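Local coordinates for putative flavoprotein (Bacteroides eggerthii, PDB 4ICI), which binds flavin mononucleotide in a flavodoxin-like fold and probably takes part in electron transfer or a related redox reaction, at residues D100-P103 and R104-T108; A163-D166 and V167-V170; E32-G35 and A36-G40; Q49-S53 and A54-W58. One frame throughout, in Å; residues are numbered along the deposited sequence.

Contact 1 (D100-P103 and R104-T108); sequences DLAP and RIINT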
loop_
_atom_site.group_PDB
_atom_site.type_symbol
_atom_site.label_atom_id
_atom_site.label_comp_id
_atom_site.label_asym_id
_atom_site.label_seq_id
_atom_site.Cartn_x
_atom_site.Cartn_y
_atom_site.Cartn_z
ATOM N N ASP A 100 0.762 13.179 2.603
ATOM C CA ASP A 100 1.268 13.014 1.228
ATOM C C ASP A 100 2.290 11.884 1.070
ATOM O O ASP A 100 3.049 11.870 0.090
ATOM C CB ASP A 100 1.834 14.352 0.697
ATOM C CG ASP A 100 1.585 14.575 -0.794
ATOM O OD1 ASP A 100 0.833 13.795 -1.449
ATOM O OD2 ASP A 100 2.212 15.545 -1.288
ATOM N N LEU A 101 2.280 10.944 2.015
ATOM C CA LEU A 101 3.212 9.829 2.026
ATOM C C LEU A 101 2.495 8.508 2.292
ATOM O O LEU A 101 1.357 8.481 2.746
ATOM C CB LEU A 101 4.274 10.027 3.128
ATOM C CG LEU A 101 5.240 11.195 2.963
ATOM C CD1 LEU A 101 5.955 11.447 4.316
ATOM C CD2 LEU A 101 6.224 10.946 1.807
ATOM N N ALA A 102 3.191 7.414 2.035
ATOM C CA ALA A 102 2.771 6.113 2.563
ATOM C C ALA A 102 2.996 6.082 4.076
ATOM O O ALA A 102 4.036 6.514 4.568
ATOM C CB ALA A 102 3.560 4.987 1.931
ATOM N N PRO A 103 2.027 5.538 4.830
ATOM C CA PRO A 103 2.288 5.239 6.240
ATOM C C PRO A 103 3.539 4.399 6.415
ATOM O O PRO A 103 3.853 3.551 5.561
ATOM C CB PRO A 103 1.026 4.482 6.672
ATOM C CG PRO A 103 -0.050 4.956 5.718
ATOM C CD PRO A 103 0.680 5.134 4.415
ATOM N N ARG A 104 4.251 4.622 7.522
ATOM C CA ARG A 104 5.518 3.933 7.730
ATOM C C ARG A 104 5.409 2.414 7.824
ATOM O O ARG A 104 6.384 1.719 7.565
ATOM C CB ARG A 104 6.253 4.496 8.933
ATOM C CG ARG A 104 6.467 6.012 8.973
ATOM C CD ARG A 104 7.107 6.587 7.781
ATOM N NE ARG A 104 7.426 8.004 7.972
ATOM C CZ ARG A 104 7.900 8.793 7.007
ATOM N NH1 ARG A 104 8.108 8.297 5.785
ATOM N NH2 ARG A 104 8.246 10.041 7.295
ATOM N N ILE A 105 4.227 1.896 8.151
ATOM C CA ILE A 105 4.058 0.442 8.135
ATOM C C ILE A 105 4.249 -0.158 6.736
ATOM O O ILE A 105 4.595 -1.314 6.597
ATOM C CB ILE A 105 2.694 0.017 8.770
ATOM C CG1 ILE A 105 2.715 -1.452 9.231
ATOM C CG2 ILE A 105 1.537 0.358 7.822
ATOM C CD1 ILE A 105 1.524 -1.845 10.089
ATOM N N ILE A 106 4.071 0.661 5.698
ATOM C CA ILE A 106 4.377 0.213 4.344
ATOM C C ILE A 106 5.887 -0.052 4.194
ATOM O O ILE A 106 6.288 -1.037 3.572
ATOM C CB ILE A 106 3.850 1.204 3.286
ATOM C CG1 ILE A 106 2.310 1.266 3.344
ATOM C CG2 ILE A 106 4.328 0.792 1.894
ATOM C CD1 ILE A 106 1.543 -0.102 3.237
ATOM N N ASN A 107 6.702 0.807 4.787
ATOM C CA ASN A 107 8.138 0.558 4.829
ATOM C C ASN A 107 8.446 -0.738 5.605
ATOM O O ASN A 107 9.294 -1.542 5.203
ATOM C CB ASN A 107 8.898 1.735 5.446
ATOM C CG ASN A 107 8.641 3.048 4.726
ATOM O OD1 ASN A 107 7.661 3.753 5.013
ATOM N ND2 ASN A 107 9.516 3.386 3.776
ATOM N N THR A 108 7.759 -0.955 6.739
ATOM C CA THR A 108 7.963 -2.214 7.471
ATOM C C THR A 108 7.647 -3.420 6.575
ATOM O O THR A 108 8.422 -4.391 6.529
ATOM C CB THR A 108 7.096 -2.297 8.728
ATOM O OG1 THR A 108 7.230 -1.064 9.442
ATOM C CG2 THR A 108 7.470 -3.509 9.583
HETATM O O HOH W 1 6.684 6.147 4.442
#
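Leu-101, Ala-102 and Pro-103 meet Arg-104, Ile-106 and Asn-107 in a local, buried contact, where the loop after strand 90-96 turns into helix 104-112. The turn is closed by the backbone: Ile-106 N donates to Pro-103 O over 2.9 Å. This donor stands well above the carbonyl plane, 42° out of it. On the apolar side, the methyl of Ala-102 lies against the branch point of Ile-106, CB to CB 4.0 Å, and the Pro-103 ring borders the same isoleucine. The polar side is organised by one water. It donates to Ala-102 O at 2.7 Å and to Asn-107 OD1 at 2.6 Å, while accepting from Arg-104 NH1 at 2.9 Å, so the loop carbonyl, the Asn-107 side-chain amide oxygen and the guanidinium are tied together without touching directly. Arg-104 reaches this water because its chain bends at chi2 (-53°), turning the guanidinium back toward the loop, where Leu-101 CD1 comes obliquely to NH2 at 4.0 Å. Three further bonds fix these groups: Arg-104 NE to Glu-68 O, Arg-104 NH2 to Met-69 O and Asn-107 ND2 to Tyr-142 OH. Asp-100 N, earlier in this loop, donates to the flavin O4. Ile-106 and Ala-102 rest on Tyr-95 of strand 90-96, while Leu-101 and Ala-102 also touch helix 132-141.

Contact 2 (A163-D166 and V167-V170); sequences AWLD and VIAV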
loop_
_atom_site.group_PDB
_atom_site.type_symbol
_atom_site.label_atom_id
_atom_site.label_comp_id
_atom_site.label_asym_id
_atom_site.label_seq_id
_atom_site.Cartn_x
_atom_site.Cartn_y
_atom_site.Cartn_z
ATOM N N ALA A 163 -8.392 -0.869 -17.357
ATOM C CA ALA A 163 -7.733 0.103 -18.235
ATOM C C ALA A 163 -6.348 0.477 -17.675
ATOM O O ALA A 163 -5.359 0.528 -18.402
ATOM C CB ALA A 163 -8.630 1.371 -18.416
ATOM N N TRP A 164 -6.286 0.768 -16.376
ATOM C CA TRP A 164 -5.012 1.027 -15.698
ATOM C C TRP A 164 -4.010 -0.109 -15.939
ATOM O O TRP A 164 -2.843 0.119 -16.312
ATOM C CB TRP A 164 -5.294 1.178 -14.203
ATOM C CG TRP A 164 -4.118 1.050 -13.251
ATOM C CD1 TRP A 164 -2.813 1.444 -13.431
ATOM C CD2 TRP A 164 -4.201 0.560 -11.926
ATOM N NE1 TRP A 164 -2.093 1.237 -12.281
ATOM C CE2 TRP A 164 -2.922 0.690 -11.340
ATOM C CE3 TRP A 164 -5.242 0.057 -11.159
ATOM C CZ2 TRP A 164 -2.664 0.317 -10.023
ATOM C CZ3 TRP A 164 -4.981 -0.349 -9.867
ATOM C CH2 TRP A 164 -3.714 -0.200 -9.303
ATOM N N LEU A 165 -4.452 -1.348 -15.703
ATOM C CA LEU A 165 -3.537 -2.481 -15.814
ATOM C C LEU A 165 -3.070 -2.759 -17.251
ATOM O O LEU A 165 -1.936 -3.199 -17.468
ATOM C CB LEU A 165 -4.087 -3.718 -15.117
ATOM C CG LEU A 165 -4.332 -3.478 -13.612
ATOM C CD1 LEU A 165 -4.737 -4.781 -12.966
ATOM C CD2 LEU A 165 -3.151 -2.825 -12.901
ATOM N N ASP A 166 -3.889 -2.401 -18.223
ATOM C CA ASP A 166 -3.427 -2.449 -19.611
ATOM C C ASP A 166 -2.366 -1.401 -19.896
ATOM O O ASP A 166 -1.356 -1.677 -20.571
ATOM C CB ASP A 166 -4.589 -2.239 -20.589
ATOM C CG ASP A 166 -5.499 -3.461 -20.718
ATOM O OD1 ASP A 166 -5.131 -4.582 -20.264
ATOM O OD2 ASP A 166 -6.606 -3.305 -21.320
ATOM N N VAL A 167 -2.554 -0.193 -19.373
ATOM C CA VAL A 167 -1.548 0.875 -19.564
ATOM C C VAL A 167 -0.193 0.455 -19.005
ATOM O O VAL A 167 0.854 0.688 -19.635
ATOM C CB VAL A 167 -2.017 2.215 -18.918
ATOM C CG1 VAL A 167 -0.890 3.260 -18.801
ATOM C CG2 VAL A 167 -3.193 2.785 -19.697
ATOM N N ILE A 168 -0.199 -0.107 -17.793
ATOM C CA ILE A 168 1.062 -0.470 -17.132
ATOM C C ILE A 168 1.542 -1.884 -17.474
ATOM O O ILE A 168 2.592 -2.309 -17.009
ATOM C CB ILE A 168 1.048 -0.192 -15.590
ATOM C CG1 ILE A 168 0.106 -1.146 -14.845
ATOM C CG2 ILE A 168 0.741 1.284 -15.337
ATOM C CD1 ILE A 168 0.409 -1.216 -13.326
ATOM N N ALA A 169 0.787 -2.580 -18.314
ATOM C CA ALA A 169 1.140 -3.931 -18.794
ATOM C C ALA A 169 1.300 -4.963 -17.669
ATOM O O ALA A 169 2.288 -5.730 -17.623
ATOM C CB ALA A 169 2.380 -3.873 -19.654
ATOM N N VAL A 170 0.291 -5.004 -16.795
ATOM C CA VAL A 170 0.161 -6.042 -15.770
ATOM C C VAL A 170 -0.990 -6.966 -16.084
ATOM O O VAL A 170 -2.104 -6.499 -16.345
ATOM C CB VAL A 170 -0.065 -5.418 -14.382
ATOM C CG1 VAL A 170 -0.442 -6.520 -13.376
ATOM C CG2 VAL A 170 1.169 -4.635 -13.986
HETATM O O HOH W 2 -3.131 -6.119 -18.934
#
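Trp-164 CG stands anti to the backbone nitrogen (chi1 163°), while Ile-168, one turn on, places CG1 between its backbone nitrogen and carbonyl carbon (chi1 69°). Together these torsions bring Ile-168 CD1 obliquely to Trp-164 NE1 at 3.7 Å. The third partner is Leu-165, whose CD2 sits 3.7 Å above the centre of the indole ring and meets Ile-168 CD1 at 3.9 Å. Leucine and isoleucine run side by side in the same direction, so an aromatic plate and two aliphatic chains form one compact cluster. The indole is fixed further by NE1, which donates to Glu-149 O.

Beyond the cluster along the chain, the helix comes to its end. Ile-168 N still bonds to Trp-164 O at 3.0 Å, but Ala-169 takes a positive phi (59°), and the chain folds back in a Schellman motif: Val-170 N reaches Leu-165 O at 2.9 Å, and Ala-169 N makes a weak bond to Asp-166 O. A water lies within hydrogen-bonding reach of Asp-166 OD1 and Val-170 O, bridging the last turn to the residue that leaves it. Ile-168 O, at the terminus, accepts from Lys-148 NZ. The cluster faces the sheet: Trp-164 and Ile-168 press on Val-121 of strand 119-125, Leu-165 on Phe-92 of strand 90-96, and helix 26-38 packs alongside.

Contact 3 (E32-G35 and A36-G40); sequences EKLG and AAVGG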
loop_
_atom_site.group_PDB
_atom_site.type_symbol
_atom_site.label_atom_id
_atom_site.label_comp_id
_atom_site.label_asym_id
_atom_site.label_seq_id
_atom_site.Cartn_x
_atom_site.Cartn_y
_atom_site.Cartn_z
ATOM N N GLU A 32 -10.166 -4.735 -1.924
ATOM C CA GLU A 32 -11.115 -5.820 -2.225
ATOM C C GLU A 32 -11.603 -5.757 -3.666
ATOM O O GLU A 32 -11.672 -6.798 -4.344
ATOM C CB GLU A 32 -12.272 -5.752 -1.251
ATOM C CG GLU A 32 -13.243 -6.922 -1.335
ATOM C CD GLU A 32 -14.346 -6.860 -0.319
ATOM O OE1 GLU A 32 -14.196 -6.094 0.655
ATOM O OE2 GLU A 32 -15.353 -7.602 -0.452
ATOM N N LYS A 33 -11.903 -4.545 -4.134
ATOM C CA LYS A 33 -12.316 -4.365 -5.532
ATOM C C LYS A 33 -11.175 -4.745 -6.485
ATOM O O LYS A 33 -11.388 -5.430 -7.490
ATOM C CB LYS A 33 -12.737 -2.924 -5.799
ATOM C CG LYS A 33 -13.996 -2.455 -5.103
ATOM C CD LYS A 33 -14.400 -1.035 -5.567
ATOM C CE LYS A 33 -15.833 -0.688 -5.159
ATOM N NZ LYS A 33 -16.380 0.526 -5.882
ATOM N N LEU A 34 -9.958 -4.292 -6.169
ATOM C CA LEU A 34 -8.795 -4.636 -6.988
ATOM C C LEU A 34 -8.565 -6.145 -7.047
ATOM O O LEU A 34 -8.408 -6.731 -8.123
ATOM C CB LEU A 34 -7.571 -3.895 -6.461
ATOM C CG LEU A 34 -6.254 -4.151 -7.168
ATOM C CD1 LEU A 34 -6.332 -3.876 -8.669
ATOM C CD2 LEU A 34 -5.197 -3.227 -6.516
ATOM N N GLY A 35 -8.554 -6.793 -5.881
ATOM C CA GLY A 35 -8.324 -8.222 -5.835
ATOM C C GLY A 35 -9.399 -9.002 -6.585
ATOM O O GLY A 35 -9.077 -9.934 -7.312
ATOM N N ALA A 36 -10.665 -8.597 -6.419
ATOM C CA ALA A 36 -11.785 -9.216 -7.163
ATOM C C ALA A 36 -11.583 -9.075 -8.665
ATOM O O ALA A 36 -11.806 -10.036 -9.417
ATOM C CB ALA A 36 -13.126 -8.608 -6.738
ATOM N N ALA A 37 -11.096 -7.916 -9.090
ATOM C CA ALA A 37 -10.984 -7.630 -10.525
ATOM C C ALA A 37 -9.908 -8.488 -11.173
ATOM O O ALA A 37 -10.050 -8.924 -12.328
ATOM C CB ALA A 37 -10.688 -6.134 -10.732
ATOM N N VAL A 38 -8.811 -8.699 -10.456
ATOM C CA VAL A 38 -7.642 -9.419 -10.996
ATOM C C VAL A 38 -7.535 -10.872 -10.546
ATOM O O VAL A 38 -6.640 -11.586 -10.993
ATOM C CB VAL A 38 -6.324 -8.667 -10.701
ATOM C CG1 VAL A 38 -6.450 -7.185 -11.114
ATOM C CG2 VAL A 38 -5.935 -8.784 -9.237
ATOM N N GLY A 39 -8.444 -11.317 -9.678
ATOM C CA GLY A 39 -8.345 -12.646 -9.098
ATOM C C GLY A 39 -7.140 -12.817 -8.210
ATOM O O GLY A 39 -6.558 -13.904 -8.161
ATOM N N GLY A 40 -6.778 -11.743 -7.501
ATOM C CA GLY A 40 -5.619 -11.768 -6.642
ATOM C C GLY A 40 -5.938 -12.164 -5.210
ATOM O O GLY A 40 -7.051 -11.948 -4.723
#
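Leu-34 and Val-38 meet one turn apart on the inward side of helix 26-38, and it is there that the packing is close. Their side chains approach obliquely, with Leu-34 CD1 4.1 Å from Val-38 CG1. A chi1 of -50° sets Val-38 CG1 beside its nitrogen and anti to the carbonyl carbon, which leaves CG2 between the two, 3.4 Å from Leu-34 O. That oxygen is held by Val-38 N at 3.1 Å, nearly along the C=O axis; Ala-37 N bonds mainly to Lys-33 O at 3.0 Å, with only a weak second bond to Leu-34 O. Gly-35, buried without a side chain, adds its backbone to this close part. Leu-34 and Val-38 also reach strand 16-20, at Val-18 and Ile-16, and Ala-37 meets Ile-161 of helix 158-168.

The outward side is looser. Glu-32 and Lys-33 direct their side chains away from the following turn, and both are exposed. Lys-33 extends in a nearly straight chain, and its NZ is held by Thr-156 O. Ala-36 offers only a methyl here, although its nitrogen keeps the regular helical bond to Glu-32 O at 2.9 Å.

The helix stops at Val-38. Gly-39 adopts a positive phi, a backbone shape reached most easily without a side chain, and Gly-40 N then bonds back to Gly-35 O at 2.9 Å, directing the chain into strand 41-44. This is the helix-to-strand turn of a beta-alpha-beta crossover, strand 16-20, helix 26-38 and strand 41-44, as befits a flavodoxin-like sandwich of helices around a parallel sheet.

Contact 4 (Q49-S53 and A54-W58); sequences QPYTS and ADLDW. With FMN (flavin mononucleotide), chain B.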
loop_
_atom_site.group_PDB
_atom_site.type_symbol
_atom_site.label_atom_id
_atom_site.label_comp_id
_atom_site.label_asym_id
_atom_site.label_seq_id
_atom_site.Cartn_x
_atom_site.Cartn_y
_atom_site.Cartn_z
ATOM N N GLN A 49 0.125 -3.324 16.971
ATOM C CA GLN A 49 -0.668 -2.477 17.841
ATOM C C GLN A 49 -1.629 -1.684 16.977
ATOM O O GLN A 49 -1.214 -0.775 16.241
ATOM C CB GLN A 49 0.198 -1.519 18.653
ATOM C CG GLN A 49 -0.623 -0.663 19.659
ATOM C CD GLN A 49 0.196 0.183 20.555
ATOM O OE1 GLN A 49 -0.016 1.437 20.676
ATOM N NE2 GLN A 49 1.119 -0.459 21.235
ATOM N N PRO A 50 -2.932 -2.025 17.029
ATOM C CA PRO A 50 -3.922 -1.297 16.221
ATOM C C PRO A 50 -3.925 0.216 16.413
ATOM O O PRO A 50 -3.654 0.711 17.501
ATOM C CB PRO A 50 -5.250 -1.893 16.685
ATOM C CG PRO A 50 -4.881 -3.295 17.089
ATOM C CD PRO A 50 -3.536 -3.161 17.729
ATOM N N TYR A 51 -4.285 0.939 15.345
ATOM C CA TYR A 51 -4.425 2.376 15.383
ATOM C C TYR A 51 -5.801 2.764 15.887
ATOM O O TYR A 51 -6.821 2.364 15.313
ATOM C CB TYR A 51 -4.197 2.967 13.981
ATOM C CG TYR A 51 -2.761 2.908 13.530
ATOM C CD1 TYR A 51 -2.252 1.781 12.922
ATOM C CD2 TYR A 51 -1.928 4.008 13.682
ATOM C CE1 TYR A 51 -0.926 1.729 12.513
ATOM C CE2 TYR A 51 -0.603 3.973 13.297
ATOM C CZ TYR A 51 -0.111 2.840 12.675
ATOM O OH TYR A 51 1.217 2.760 12.290
ATOM N N THR A 52 -5.804 3.547 16.951
ATOM C CA THR A 52 -7.025 4.131 17.510
ATOM C C THR A 52 -7.383 5.445 16.799
ATOM O O THR A 52 -6.595 6.037 16.074
ATOM C CB THR A 52 -6.823 4.480 18.979
ATOM O OG1 THR A 52 -5.808 5.485 19.030
ATOM C CG2 THR A 52 -6.433 3.253 19.832
ATOM N N SER A 53 -8.594 5.940 17.046
ATOM C CA SER A 53 -8.963 7.253 16.508
ATOM C C SER A 53 -7.996 8.333 16.985
ATOM O O SER A 53 -7.586 9.200 16.205
ATOM C CB SER A 53 -10.403 7.609 16.871
ATOM O OG SER A 53 -11.279 6.655 16.324
ATOM N N ALA A 54 -7.597 8.280 18.256
ATOM C CA ALA A 54 -6.643 9.236 18.775
ATOM C C ALA A 54 -5.312 9.165 18.022
ATOM O O ALA A 54 -4.708 10.198 17.714
ATOM C CB ALA A 54 -6.412 9.001 20.276
ATOM N N ASP A 55 -4.857 7.947 17.739
ATOM C CA ASP A 55 -3.636 7.751 16.983
ATOM C C ASP A 55 -3.677 8.463 15.636
ATOM O O ASP A 55 -2.635 8.889 15.122
ATOM C CB ASP A 55 -3.366 6.279 16.709
ATOM C CG ASP A 55 -2.945 5.472 17.942
ATOM O OD1 ASP A 55 -2.529 6.040 18.973
ATOM O OD2 ASP A 55 -2.960 4.232 17.789
ATOM N N LEU A 56 -4.871 8.498 15.038
ATOM C CA LEU A 56 -5.091 9.056 13.696
ATOM C C LEU A 56 -5.406 10.554 13.667
ATOM O O LEU A 56 -5.732 11.100 12.614
ATOM C CB LEU A 56 -6.201 8.261 13.021
ATOM C CG LEU A 56 -5.927 6.761 12.858
ATOM C CD1 LEU A 56 -7.207 5.965 12.420
ATOM C CD2 LEU A 56 -4.738 6.476 11.930
ATOM N N ASP A 57 -5.258 11.229 14.799
ATOM C CA ASP A 57 -5.602 12.640 14.889
ATOM C C ASP A 57 -4.463 13.474 14.314
ATOM O O ASP A 57 -3.470 13.775 14.985
ATOM C CB ASP A 57 -5.910 13.045 16.335
ATOM C CG ASP A 57 -6.430 14.483 16.442
ATOM O OD1 ASP A 57 -6.449 15.188 15.401
ATOM O OD2 ASP A 57 -6.793 14.902 17.577
ATOM N N TRP A 58 -4.633 13.873 13.052
ATOM C CA TRP A 58 -3.634 14.708 12.375
ATOM C C TRP A 58 -3.558 16.150 12.873
ATOM O O TRP A 58 -2.640 16.869 12.495
ATOM C CB TRP A 58 -3.856 14.691 10.847
ATOM C CG TRP A 58 -5.141 15.270 10.446
ATOM C CD1 TRP A 58 -5.489 16.615 10.452
ATOM C CD2 TRP A 58 -6.284 14.570 9.982
ATOM N NE1 TRP A 58 -6.777 16.762 10.028
ATOM C CE2 TRP A 58 -7.288 15.527 9.719
ATOM C CE3 TRP A 58 -6.554 13.234 9.735
ATOM C CZ2 TRP A 58 -8.551 15.178 9.236
ATOM C CZ3 TRP A 58 -7.811 12.875 9.260
ATOM C CH2 TRP A 58 -8.793 13.849 9.006
HETATM N N1 FMN B . -5.773 12.692 2.813
HETATM C C2 FMN B . -5.200 13.444 1.818
HETATM O O2 FMN B . -5.845 13.672 0.797
HETATM N N3 FMN B . -3.915 13.941 1.985
HETATM C C4 FMN B . -3.180 13.751 3.143
HETATM O O4 FMN B . -2.018 14.196 3.156
HETATM C C4A FMN B . -3.781 13.013 4.177
HETATM N N5 FMN B . -3.097 12.807 5.395
HETATM C C5A FMN B . -3.727 12.029 6.375
HETATM C C6 FMN B . -3.056 11.777 7.579
HETATM C C7 FMN B . -3.637 11.008 8.556
HETATM C C7M FMN B . -2.887 10.705 9.819
HETATM C C8 FMN B . -4.892 10.455 8.365
HETATM C C8M FMN B . -5.533 9.625 9.453
HETATM C C9 FMN B . -5.570 10.708 7.180
HETATM C C9A FMN B . -4.991 11.483 6.156
HETATM N N10 FMN B . -5.664 11.730 4.948
HETATM C C10 FMN B . -5.060 12.483 3.970
HETATM C "C1'" FMN B . -7.012 11.106 4.698
HETATM C "C2'" FMN B . -6.807 9.619 4.293
HETATM O "O2'" FMN B . -5.868 9.428 3.262
HETATM C "C3'" FMN B . -8.111 8.992 3.760
HETATM O "O3'" FMN B . -9.221 9.293 4.664
HETATM C "C4'" FMN B . -7.997 7.467 3.461
HETATM O "O4'" FMN B . -9.067 7.140 2.607
HETATM C "C5'" FMN B . -8.160 6.642 4.793
HETATM O "O5'" FMN B . -8.030 5.297 4.410
HETATM P P FMN B . -8.318 4.079 5.408
HETATM O O1P FMN B . -9.813 4.193 5.747
HETATM O O2P FMN B . -7.904 2.845 4.762
HETATM O O3P FMN B . -7.477 4.230 6.680
HETATM O O HOH W 3 -2.622 2.364 19.666
#
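The Tyr-51 ring and the Asp-55 carboxylate stand almost perpendicular, their planes 87° apart. Asp-55 CB comes obliquely to Tyr-51 CD2 at 4.0 Å, and Leu-56 CD2 approaches the same corner. Beyond the two segments, Arg-64 makes a cation-pi contact with this ring, and Trp-98 meets it edge-to-face. Trp-58 carries the other flat group; the flavin methyl C8M lies in plane at its edge, while CE3 reaches the flavin C8 at 3.5 Å.

Thr-52 and Asp-55 hold the turn by a reciprocal exchange. Asp-55 N donates to Thr-52 OG1 over 2.9 Å, and Thr-52 N returns a bond of 3.0 Å to Asp-55 OD2, arriving from above the carboxylate plane. A chi1 of 64° in Thr-52, with OG1 between its own nitrogen and carbonyl carbon, swings that oxygen over to the Asp-55 N-H. Asp-55 OD2 also forms a salt bridge with Arg-64, which probably steadies its negative charge. Leu-56 N closes the turn on Thr-52 O at 3.2 Å. The paired side-chain-to-backbone bonds have the pattern of a capping box, here in a surface loop that delivers Leu-56 and Trp-58 to the dimethylbenzene end of the FMN pocket.

Along the chain the order is contact 3, contact 4, contact 1 and contact 2, all within a single fold built on a five-stranded parallel sheet. Contacts 1 and 4 belong to the flavin end: their centres lie 15 Å apart, and contact 1 includes one pocket residue and contact 4 two, all on loops after strands 90-96 and 41-44. Contacts 2 and 3 close two neighbouring helices, 158-168 and 26-38, and touch directly, Leu-165 CD1 to Val-38 CG1 at 3.5 Å. Contact 1 lies across the chain's centre from both, and contacts 2 and 4 are farthest apart, with centres 35 Å from each other. The flavin-side contacts thus lie apart from the pair of C-terminal helix ends.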